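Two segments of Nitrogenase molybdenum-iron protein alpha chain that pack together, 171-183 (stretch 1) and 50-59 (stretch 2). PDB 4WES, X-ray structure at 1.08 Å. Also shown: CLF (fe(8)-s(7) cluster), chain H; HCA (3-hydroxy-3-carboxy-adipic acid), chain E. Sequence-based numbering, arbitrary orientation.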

# COMPACT_ATOMS: atom_id res chain seq x y z
N ALA A 171 -2.80 31.51 32.61
CA ALA A 171 -1.59 31.92 31.89
C ALA A 171 -0.33 31.31 32.49
O ALA A 171 -0.17 31.24 33.70
CB ALA A 171 -1.48 33.44 31.89
N PHE A 172 0.61 30.94 31.62
CA PHE A 172 1.88 30.37 32.03
C PHE A 172 3.01 31.08 31.31
O PHE A 172 3.08 31.01 30.08
CB PHE A 172 1.94 28.87 31.69
CG PHE A 172 0.88 28.05 32.37
CD1 PHE A 172 -0.38 27.93 31.85
CD2 PHE A 172 1.16 27.39 33.56
CE1 PHE A 172 -1.37 27.19 32.47
CE2 PHE A 172 0.18 26.63 34.20
CZ PHE A 172 -1.09 26.54 33.67
N SER A 173 3.90 31.73 32.07
CA SER A 173 5.02 32.45 31.48
C SER A 173 6.21 31.51 31.34
O SER A 173 7.19 31.61 32.05
CB SER A 173 5.38 33.66 32.30
OG SER A 173 4.40 34.66 32.15
N CYS A 174 6.07 30.58 30.40
CA CYS A 174 7.04 29.52 30.12
C CYS A 174 7.83 29.76 28.84
O CYS A 174 8.15 28.84 28.10
CB CYS A 174 6.37 28.17 30.12
SG CYS A 174 4.95 28.04 29.00
N GLU A 175 8.20 31.02 28.61
CA GLU A 175 9.08 31.34 27.49
C GLU A 175 10.28 30.40 27.46
O GLU A 175 10.89 30.12 28.48
CB GLU A 175 9.57 32.78 27.55
CG GLU A 175 8.54 33.86 27.33
CD GLU A 175 7.74 34.30 28.54
OE1 GLU A 175 7.13 35.39 28.41
OE2 GLU A 175 7.70 33.61 29.58
N GLY A 176 10.66 29.95 26.25
CA GLY A 176 11.59 28.84 26.16
C GLY A 176 12.94 29.03 26.73
O GLY A 176 13.55 28.07 27.20
N TYR A 177 13.43 30.26 26.73
CA TYR A 177 14.78 30.54 27.23
C TYR A 177 14.89 30.61 28.75
O TYR A 177 16.00 30.69 29.28
CB TYR A 177 15.31 31.85 26.66
CG TYR A 177 14.37 33.02 26.95
CD1 TYR A 177 14.35 33.63 28.18
CD2 TYR A 177 13.50 33.48 25.98
CE1 TYR A 177 13.51 34.68 28.45
CE2 TYR A 177 12.64 34.52 26.23
CZ TYR A 177 12.64 35.13 27.48
OH TYR A 177 11.77 36.16 27.70
N LYS A 178 13.75 30.52 29.45
CA LYS A 178 13.77 30.56 30.90
C LYS A 178 14.37 29.28 31.48
O LYS A 178 14.21 28.19 30.95
CB LYS A 178 12.39 30.82 31.43
CG LYS A 178 11.96 32.23 31.08
CD LYS A 178 10.64 32.62 31.66
CE LYS A 178 10.38 34.11 31.46
NZ LYS A 178 9.01 34.44 31.90
N GLY A 179 15.09 29.43 32.59
CA GLY A 179 15.84 28.34 33.11
C GLY A 179 16.85 27.82 32.09
O GLY A 179 17.42 28.59 31.31
N VAL A 180 17.08 26.52 32.13
CA VAL A 180 18.16 25.88 31.37
C VAL A 180 17.71 24.63 30.61
O VAL A 180 18.54 23.99 29.99
CB VAL A 180 19.35 25.52 32.28
CG1 VAL A 180 19.94 26.78 32.88
CG2 VAL A 180 18.98 24.56 33.38
N SER A 181 16.43 24.29 30.71
CA SER A 181 15.92 23.01 30.28
C SER A 181 14.40 22.98 30.45
O SER A 181 13.77 23.96 30.89
CB SER A 181 16.53 21.92 31.12
OG SER A 181 16.06 22.06 32.47
N GLN A 182 13.84 21.79 30.24
CA GLN A 182 12.43 21.53 30.53
C GLN A 182 12.07 21.76 31.99
O GLN A 182 10.90 22.03 32.31
CB GLN A 182 12.07 20.10 30.16
CG GLN A 182 12.16 19.73 28.67
CD GLN A 182 13.50 19.12 28.29
OE1 GLN A 182 14.54 19.67 28.60
NE2 GLN A 182 13.47 18.02 27.56
N SER A 183 13.03 21.58 32.89
CA SER A 183 12.75 21.66 34.31
C SER A 183 12.04 22.95 34.73
O SER A 183 11.09 22.90 35.52
CB SER A 183 14.03 21.47 35.12
OG SER A 183 13.78 21.70 36.48
FE1 CLF H . 11.20 28.94 22.11
FE2 CLF H . 11.71 26.99 20.64
FE3 CLF H . 10.71 26.40 23.14
FE4 CLF H . 9.19 27.52 21.19
S1 CLF H . 10.49 29.00 19.84
S2A CLF H . 12.78 27.31 22.64
S4A CLF H . 10.10 25.43 21.17
S3A CLF H . 9.35 28.29 23.37
FE5 CLF H . 8.02 27.46 17.95
FE6 CLF H . 9.83 30.27 16.58
FE7 CLF H . 9.65 27.65 15.76
FE8 CLF H . 11.22 27.80 17.93
S2B CLF H . 7.91 29.03 16.40
S3B CLF H . 11.59 28.90 15.97
S4B CLF H . 9.77 26.07 17.43
C1 HCA E . 10.30 16.89 25.52
C2 HCA E . 9.40 15.71 25.12
C3 HCA E . 10.11 14.36 25.11
C4 HCA E . 10.95 14.15 23.83
C5 HCA E . 11.39 12.67 23.79
C6 HCA E . 12.56 12.29 22.94
C7 HCA E . 9.06 13.25 25.17
O1 HCA E . 11.32 16.67 26.20
O2 HCA E . 9.96 18.03 25.18
O3 HCA E . 12.50 11.19 22.30
O4 HCA E . 13.56 13.04 22.89
O5 HCA E . 9.20 12.38 26.06
O6 HCA E . 8.16 13.23 24.32
O7 HCA E . 10.98 14.25 26.23
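Stretch 2 50-59: ARGCAYAGCK

Arg51 to Cys53 run as extended loop, and Cys53 sits at the N-cap of a helix that begins at Ala54 and runs on past Lys59, with a wider pi-type turn at 56-59. Stretch 1 leaves a strand at Phe172 and packs mostly as loop against that loop and the helix as far as Cys58; many of the closest contacts involve backbone atoms. End to end, the stretches run roughly opposite ways, Cys174 nearest Tyr55 (CA to CA 4.8 Å) and Gln182 nearest Gly57 (CA to CA 4.2 Å).

At the strand end, Phe172 points toward the helix, its CD2 3.6 Å from Cys58 SG in an oblique sulfur-aromatic contact. Cys174 points toward the helix, its CB 3.5 Å from Cys58 CB and its SG 4.2 Å from Tyr55 CD2. Cys174 O comes within 3.1 Å of Tyr55 N, but the angle is too poor for a hydrogen bond.

Glu175 to Lys178 form a type I turn, braced by the salt bridge from Lys178 NZ to Glu175 OE2 (2.8 Å). Gly176 O receives a weak hydrogen bond from Ala54 N (3.4 Å). A CB on Gly176 would clash with cluster atom S2A, while Cys53 SG binds FE3 at 2.3 Å and also caps its own helix by accepting from Ala56 N. The small Ala54 fits the turn, its CB 3.6 Å from both Glu175 O and Lys178 O.

Further on, Ser181 CB lies over one face of the Arg51 guanidinium, 4.1 Å from Arg51 NE, and Ser181 CA makes a CA-H...O contact with Gly52 O (3.4 Å). Gln182 has the largest area covered by stretch 2. Its OE1 accepts from Gly52 N (2.9 Å), while its NE2 donates to homocitrate O1 (2.9 Å), so one amide ties the loop to the ligand. Its backbone follows suit: Gln182 CA meets Cys53 O at 3.3 Å, and Gly57 CA meets Gln182 O at 3.4 Å, an approach that a CB on Gly57 would block.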

# COMPACT_ATOMS: atom_id res chain seq x y z
N ALA A 50 20.68 16.98 24.33
CA ALA A 50 19.34 16.44 24.09
C ALA A 50 18.23 17.32 24.68
O ALA A 50 17.07 17.09 24.41
CB ALA A 50 19.22 15.04 24.65
N ARG A 51 18.62 18.32 25.46
CA ARG A 51 17.65 19.16 26.20
C ARG A 51 16.69 19.93 25.34
O ARG A 51 17.00 20.35 24.22
CB ARG A 51 18.40 20.18 27.05
CG ARG A 51 19.06 19.59 28.28
CD ARG A 51 19.91 20.63 28.96
NE ARG A 51 20.24 20.27 30.31
CZ ARG A 51 20.82 21.06 31.18
NH1 ARG A 51 21.26 22.25 30.82
NH2 ARG A 51 20.96 20.67 32.44
N GLY A 52 15.51 20.17 25.94
CA GLY A 52 14.54 21.11 25.40
C GLY A 52 14.40 22.34 26.25
O GLY A 52 15.32 22.71 26.97
N CYS A 53 13.23 22.96 26.16
CA CYS A 53 13.01 24.28 26.72
C CYS A 53 11.92 24.31 27.78
O CYS A 53 11.20 23.33 28.02
CB CYS A 53 12.65 25.28 25.63
SG CYS A 53 11.03 24.94 24.88
N ALA A 54 11.76 25.46 28.44
CA ALA A 54 10.76 25.59 29.50
C ALA A 54 9.33 25.46 29.00
O ALA A 54 8.47 24.98 29.72
CB ALA A 54 10.94 26.92 30.22
N TYR A 55 9.07 25.87 27.76
CA TYR A 55 7.75 25.73 27.19
C TYR A 55 7.39 24.26 27.02
O TYR A 55 6.29 23.83 27.34
CB TYR A 55 7.66 26.48 25.85
CG TYR A 55 6.53 26.02 24.98
CD1 TYR A 55 6.73 25.03 24.03
CD2 TYR A 55 5.24 26.53 25.11
CE1 TYR A 55 5.72 24.58 23.24
CE2 TYR A 55 4.22 26.08 24.33
CZ TYR A 55 4.42 25.10 23.38
OH TYR A 55 3.40 24.68 22.58
N ALA A 56 8.36 23.44 26.58
CA ALA A 56 8.14 22.00 26.50
C ALA A 56 7.76 21.46 27.87
O ALA A 56 6.81 20.71 28.02
CB ALA A 56 9.39 21.32 25.95
N GLY A 57 8.53 21.83 28.91
CA GLY A 57 8.27 21.31 30.23
C GLY A 57 6.93 21.71 30.81
O GLY A 57 6.30 20.96 31.57
N CYS A 58 6.45 22.88 30.45
CA CYS A 58 5.17 23.41 30.98
C CYS A 58 3.98 22.96 30.13
O CYS A 58 3.08 22.26 30.62
CB CYS A 58 5.27 24.93 31.01
SG CYS A 58 3.82 25.71 31.78
N LYS A 59 3.95 23.33 28.85
CA LYS A 59 2.84 23.00 27.98
C LYS A 59 2.92 21.56 27.49
O LYS A 59 1.95 20.81 27.53
CB LYS A 59 2.78 23.98 26.80
CG LYS A 59 1.52 23.93 25.94
CD LYS A 59 1.45 22.86 24.89
CE LYS A 59 0.21 23.05 24.06
NZ LYS A 59 0.04 22.04 22.98